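PDB 3GGD: SAM-dependent methyltransferase from Anabaena variabilis ATCC 29413, which probably transfers a methyl group from S-adenosyl-L-methionine to an acceptor and binds the product S-adenosyl-L-homocysteine. Local coordinates for residues Ser104-Asp109 against His120-Asp125. Residues are numbered along the deposited sequence; the frame is centred on the assembly and turned at random.
Sequences SYRLLD and HSEIGD. With SAH (S-adenosyl-L-homocysteine), chain E; SO4 (sulfate ion), chain H; EDO (1,2-ethanediol), chain N; EDO (1,2-ethanediol), chain S.
Arg106 and Glu122 reach for each other from opposite directions and close an end-on, two-pronged salt bridge, the tight part of the contact. Arg106 NH1 donates to Glu122 OE1 at 2.8 Å and NH2 to OE2 at 3.0 Å, the second bond nearly straight at 175°. Both oxygens lie close to the guanidinium plane and are met on their syn side, but tilted out of the carboxylate plane, the two flat groups being turned 34° against each other. With CG anti to the backbone N (chi1 173°) and the chain extended on to NE, the arginine carries its guanidinium a little over half way across the 12.8 Å between the CA atoms of Arg106 and Glu122. The bridge ties strand 103-107, an outermost strand of the Rossmann-like methyltransferase sheet, to the last turn of helix 113-123, where Arg106 and Leu108 both rest on Ile119; the same strand leads into Asp109, whose OD1 accepts a bond from the adenine N6 of S-adenosyl-L-homocysteine. Toward solvent, Arg106 NE donates to an ethanediol O2 at 3.0 Å, near the guanidinium plane, whereas the NH1 bonds to a sulfate are weak; both molecules probably come from the crystallisation liquor. A methionine in place of Arg106 would probably leave the Glu122 carboxylate without its charged mate. Gln118 NE2, one helical turn earlier, also bonds Glu122 OE2 and helps fix the carboxylate's rotation.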
loop_
_atom_site.group_PDB
_atom_site.type_symbol
_atom_site.label_atom_id
_atom_site.label_comp_id
_atom_site.label_asym_id
_atom_site.label_seq_id
_atom_site.Cartn_x
_atom_site.Cartn_y
_atom_site.Cartn_z
ATOM N N SER A 104 -8.653 14.674 3.537
ATOM C CA SER A 104 -7.899 15.496 2.603
ATOM C C SER A 104 -7.038 14.560 1.764
ATOM O O SER A 104 -6.416 13.643 2.288
ATOM C CB SER A 104 -7.014 16.493 3.326
ATOM O OG SER A 104 -7.794 17.363 4.120
ATOM N N TYR A 105 -7.064 14.741 0.454
ATOM C CA TYR A 105 -6.185 13.989 -0.444
ATOM C C TYR A 105 -5.063 14.917 -0.851
ATOM O O TYR A 105 -5.319 16.038 -1.244
ATOM C CB TYR A 105 -6.906 13.486 -1.677
ATOM C CG TYR A 105 -7.858 12.350 -1.363
ATOM C CD1 TYR A 105 -7.369 11.111 -0.983
ATOM C CD2 TYR A 105 -9.223 12.521 -1.457
ATOM C CE1 TYR A 105 -8.225 10.062 -0.684
ATOM C CE2 TYR A 105 -10.103 11.468 -1.180
ATOM C CZ TYR A 105 -9.596 10.256 -0.789
ATOM O OH TYR A 105 -10.436 9.242 -0.511
ATOM N N ARG A 106 -3.832 14.441 -0.808
ATOM C CA ARG A 106 -2.701 15.288 -1.125
ATOM C C ARG A 106 -1.602 14.493 -1.836
ATOM O O ARG A 106 -1.337 13.330 -1.495
ATOM C CB ARG A 106 -2.197 15.901 0.172
ATOM C CG ARG A 106 -0.933 16.664 0.044
ATOM C CD ARG A 106 -0.845 17.632 1.217
ATOM N NE ARG A 106 0.431 18.346 1.252
ATOM C CZ ARG A 106 0.736 19.264 2.154
ATOM N NH1 ARG A 106 -0.152 19.582 3.088
ATOM N NH2 ARG A 106 1.936 19.840 2.133
ATOM N N LEU A 107 -0.988 15.123 -2.832
ATOM C CA LEU A 107 0.091 14.509 -3.585
ATOM C C LEU A 107 1.299 14.382 -2.681
ATOM O O LEU A 107 1.604 15.284 -1.916
ATOM C CB LEU A 107 0.480 15.361 -4.798
ATOM C CG LEU A 107 -0.449 15.385 -6.016
ATOM C CD1 LEU A 107 -0.005 16.482 -6.957
ATOM C CD2 LEU A 107 -0.485 14.032 -6.729
ATOM N N LEU A 108 1.941 13.225 -2.724
ATOM C CA LEU A 108 3.226 13.045 -2.041
ATOM C C LEU A 108 3.958 11.859 -2.638
ATOM O O LEU A 108 3.364 10.798 -2.891
ATOM C CB LEU A 108 3.086 12.867 -0.505
ATOM C CG LEU A 108 4.391 12.592 0.300
ATOM C CD1 LEU A 108 4.423 13.357 1.666
ATOM C CD2 LEU A 108 4.580 11.124 0.528
ATOM N N ASP A 109 5.250 12.045 -2.827
ATOM C CA ASP A 109 6.124 11.009 -3.308
ATOM C C ASP A 109 6.999 10.512 -2.173
ATOM O O ASP A 109 7.907 11.226 -1.730
ATOM C CB ASP A 109 6.992 11.562 -4.477
ATOM C CG ASP A 109 7.807 10.468 -5.184
ATOM O OD1 ASP A 109 8.059 9.398 -4.569
ATOM O OD2 ASP A 109 8.166 10.674 -6.368
ATOM N N HIS A 120 4.958 16.758 7.776
ATOM C CA HIS A 120 5.104 16.641 9.216
ATOM C C HIS A 120 5.239 18.045 9.847
ATOM O O HIS A 120 4.772 18.251 10.966
ATOM C CB HIS A 120 6.273 15.709 9.632
ATOM C CG HIS A 120 6.372 15.501 11.108
ATOM N ND1 HIS A 120 6.950 16.423 11.952
ATOM C CD2 HIS A 120 5.953 14.482 11.894
ATOM C CE1 HIS A 120 6.857 15.990 13.202
ATOM N NE2 HIS A 120 6.265 14.802 13.194
ATOM N N SER A 121 5.878 18.993 9.158
ATOM C CA SER A 121 6.040 20.332 9.727
ATOM C C SER A 121 4.655 20.995 9.893
ATOM O O SER A 121 4.478 21.841 10.767
ATOM C CB SER A 121 6.941 21.228 8.898
ATOM O OG SER A 121 6.327 21.609 7.674
ATOM N N GLU A 122 3.692 20.599 9.068
ATOM C CA GLU A 122 2.329 21.123 9.144
ATOM C C GLU A 122 1.439 20.418 10.148
ATOM O O GLU A 122 0.709 21.065 10.841
ATOM C CB GLU A 122 1.662 21.017 7.772
ATOM C CG GLU A 122 2.340 21.891 6.704
ATOM C CD GLU A 122 1.816 21.613 5.298
ATOM O OE1 GLU A 122 0.644 21.202 5.177
ATOM O OE2 GLU A 122 2.577 21.832 4.329
ATOM N N ILE A 123 1.503 19.099 10.255
ATOM C CA ILE A 123 0.507 18.365 11.041
ATOM C C ILE A 123 1.028 17.665 12.301
ATOM O O ILE A 123 0.239 17.182 13.121
ATOM C CB ILE A 123 -0.282 17.381 10.125
ATOM C CG1 ILE A 123 0.577 16.203 9.680
ATOM C CG2 ILE A 123 -0.879 18.138 8.896
ATOM C CD1 ILE A 123 -0.173 15.049 8.981
ATOM N N GLY A 124 2.358 17.611 12.471
ATOM C CA GLY A 124 2.945 16.860 13.556
ATOM C C GLY A 124 2.943 15.375 13.285
ATOM O O GLY A 124 2.695 14.913 12.157
ATOM N N ASP A 125 3.189 14.608 14.340
ATOM C CA ASP A 125 3.298 13.167 14.265
ATOM C C ASP A 125 1.943 12.617 13.821
ATOM O O ASP A 125 0.907 13.043 14.305
ATOM C CB ASP A 125 3.611 12.547 15.626
ATOM C CG ASP A 125 5.012 12.851 16.152
ATOM O OD1 ASP A 125 5.833 13.481 15.457
ATOM O OD2 ASP A 125 5.264 12.399 17.284
HETATM N N SAH E . -3.312 1.363 -0.545
HETATM C CA SAH E . -4.150 1.336 -1.773
HETATM C CB SAH E . -3.333 1.227 -3.078
HETATM C CG SAH E . -2.352 0.055 -3.257
HETATM S SD SAH E . -1.561 0.035 -4.876
HETATM C C SAH E . -5.177 0.215 -1.727
HETATM O O SAH E . -6.204 0.271 -2.449
HETATM O OXT SAH E . -4.997 -0.766 -1.006
HETATM C "C5'" SAH E . -0.038 0.863 -4.514
HETATM C "C4'" SAH E . -0.198 2.410 -4.436
HETATM O "O4'" SAH E . 1.076 3.015 -4.106
HETATM C "C3'" SAH E . -0.642 3.124 -5.725
HETATM O "O3'" SAH E . -1.770 3.959 -5.524
HETATM C "C2'" SAH E . 0.553 3.985 -6.115
HETATM O "O2'" SAH E . 0.260 5.151 -6.913
HETATM C "C1'" SAH E . 1.192 4.266 -4.768
HETATM N N9 SAH E . 2.596 4.685 -4.853
HETATM C C8 SAH E . 3.531 4.116 -5.662
HETATM N N7 SAH E . 4.721 4.712 -5.477
HETATM C C5 SAH E . 4.530 5.688 -4.539
HETATM C C6 SAH E . 5.379 6.716 -3.945
HETATM N N6 SAH E . 6.662 6.750 -4.376
HETATM N N1 SAH E . 4.871 7.577 -3.052
HETATM C C2 SAH E . 3.549 7.501 -2.693
HETATM N N3 SAH E . 2.734 6.591 -3.225
HETATM C C4 SAH E . 3.146 5.699 -4.147
HETATM S S SO4 H . -2.961 18.531 4.642
HETATM O O1 SO4 H . -3.782 18.569 5.860
HETATM O O2 SO4 H . -3.491 17.640 3.613
HETATM O O3 SO4 H . -1.622 18.113 5.030
HETATM O O4 SO4 H . -2.898 19.868 4.050
HETATM C C1 EDO N . 7.293 14.650 18.534
HETATM O O1 EDO N . 6.410 13.797 19.256
HETATM C C2 EDO N . 8.535 13.876 18.087
HETATM O O2 EDO N . 8.312 13.248 16.787
HETATM C C1 EDO S . 4.502 17.881 0.537
HETATM O O1 EDO S . 4.783 19.223 0.166
HETATM C C2 EDO S . 3.924 17.208 -0.714
HETATM O O2 EDO S . 2.498 17.109 -0.571
#